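Local coordinates for SnoN,SnoN (PDB 5ERL), which is an epimerase of nogalamycin biosynthesis, related to the phytanoyl-CoA dioxygenases, that binds a metal ion together with succinate or 2-oxoglutarate, at the nickel (II) ion site. Sequence-based numbering; all coordinates share one arbitrary frame.

The nickel (II) ion site. Residues 140, 142, 144, 219, 223, 225. With NI (nickel (II) ion), chain B; SIN (succinic acid), chain C.
The nickel ion is gripped by at least five atoms: two histidine nitrogens, an aspartate oxygen, a succinate carboxylate oxygen and a water, arranged between a square pyramid and a trigonal bipyramid. His142, Asp144 and His225 form the HXD...H facial triad of this non-haem oxygenase family, with nickel occupying the iron site. His142 NE2 points tip-on at the metal, 2.0 Å from NI, and His225 NE2 does likewise at 2.1 Å from NI. In both, CG sits in the crowded position between the backbone N and the carbonyl carbon (chi1 72° and 57°). Asp144, with CG anti to its carbonyl carbon, binds through OD2 at 1.9 Å from NI; its other oxygen, OD1, stays 2.8 Å from NI, a loose contact at best.

Each far histidine nitrogen is tied to a backbone carbonyl two residues earlier. His142 ND1 donates in its ring plane to Ala140 O (3.1 Å), nearly along the C=O axis. His225 ND1 gives its N-H to Thr223 O (2.8 Å), likewise in the ring plane but above the carbonyl plane. These second-shell bonds fix ring rotation, aim NE2 at the metal and may make the rings stronger donors. His219 does not bind nickel; its NE2 lies over one face of the His225 ring, near the rim.

Succinate O2, 1.9 Å from NI, binds roughly across the metal from Asp144 OD2, where 2-oxoglutarate would be expected, and the protein buries most of the molecule. His142 and Asp144 belong to the 14-202 part of the fusion and His225 to the 203-305 part: His142 ends strand 139-142, Asp144 follows in a loop, and His225 opens strand 225-227; the double-stranded beta-helix is typical of this family.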
loop_
_atom_site.group_PDB
_atom_site.type_symbol
_atom_site.label_atom_id
_atom_site.label_comp_id
_atom_site.label_asym_id
_atom_site.label_seq_id
_atom_site.Cartn_x
_atom_site.Cartn_y
_atom_site.Cartn_z
ATOM N N ALA A 140 8.657 -7.221 7.472
ATOM C CA ALA A 140 10.028 -6.752 7.625
ATOM C C ALA A 140 10.230 -5.452 6.866
ATOM O O ALA A 140 9.466 -5.144 5.986
ATOM C CB ALA A 140 10.983 -7.824 7.193
ATOM N N HIS A 142 11.191 -2.803 4.247
ATOM C CA HIS A 142 11.263 -2.993 2.833
ATOM C C HIS A 142 11.001 -1.682 2.126
ATOM O O HIS A 142 10.893 -0.663 2.707
ATOM C CB HIS A 142 10.301 -4.097 2.402
ATOM C CG HIS A 142 8.867 -3.713 2.454
ATOM N ND1 HIS A 142 8.131 -3.677 3.605
ATOM C CD2 HIS A 142 8.067 -3.258 1.484
ATOM C CE1 HIS A 142 6.909 -3.278 3.320
ATOM N NE2 HIS A 142 6.892 -2.883 2.066
ATOM N N ASP A 144 9.133 -0.565 -1.249
ATOM C CA ASP A 144 8.119 -1.045 -2.236
ATOM C C ASP A 144 8.390 -0.702 -3.706
ATOM O O ASP A 144 8.020 -1.409 -4.635
ATOM C CB ASP A 144 6.706 -0.530 -1.863
ATOM C CG ASP A 144 6.052 -1.365 -0.759
ATOM O OD1 ASP A 144 6.033 -2.599 -0.898
ATOM O OD2 ASP A 144 5.454 -0.755 0.150
ATOM N N HIS A 219 2.087 6.815 1.866
ATOM C CA HIS A 219 3.581 6.801 1.765
ATOM C C HIS A 219 4.117 6.635 0.413
ATOM O O HIS A 219 3.598 5.889 -0.436
ATOM C CB HIS A 219 4.259 5.779 2.689
ATOM C CG HIS A 219 4.036 4.341 2.300
ATOM N ND1 HIS A 219 2.949 3.610 2.729
ATOM C CD2 HIS A 219 4.722 3.514 1.498
ATOM C CE1 HIS A 219 3.030 2.375 2.240
ATOM N NE2 HIS A 219 4.093 2.298 1.484
ATOM N N THR A 223 9.904 5.250 0.385
ATOM C CA THR A 223 9.984 5.364 1.832
ATOM C C THR A 223 10.165 3.965 2.415
ATOM O O THR A 223 9.365 3.047 2.133
ATOM C CB THR A 223 8.745 6.049 2.423
ATOM O OG1 THR A 223 8.634 7.352 1.883
ATOM C CG2 THR A 223 8.841 6.162 3.879
ATOM N N HIS A 225 9.706 1.330 5.158
ATOM C CA HIS A 225 8.695 1.095 6.183
ATOM C C HIS A 225 8.592 -0.383 6.516
ATOM O O HIS A 225 9.012 -1.220 5.789
ATOM C CB HIS A 225 7.297 1.636 5.745
ATOM C CG HIS A 225 6.821 1.045 4.459
ATOM N ND1 HIS A 225 7.374 1.344 3.238
ATOM C CD2 HIS A 225 5.981 0.023 4.234
ATOM C CE1 HIS A 225 6.847 0.568 2.308
ATOM N NE2 HIS A 225 6.053 -0.315 2.900
HETATM NI NI NI B . 5.248 -1.884 1.720
HETATM C C1 SIN C . 2.833 -2.117 2.870
HETATM O O1 SIN C . 2.138 -1.486 1.825
HETATM O O2 SIN C . 4.103 -2.642 3.000
HETATM C C2 SIN C . 2.143 -2.464 4.261
HETATM C C3 SIN C . 2.550 -3.929 4.828
HETATM C C4 SIN C . 1.777 -4.307 6.142
HETATM O O3 SIN C . 0.406 -4.023 6.232
HETATM O O4 SIN C . 2.502 -4.816 7.134
HETATM O O HOH W 1 4.564 -3.417 0.676
#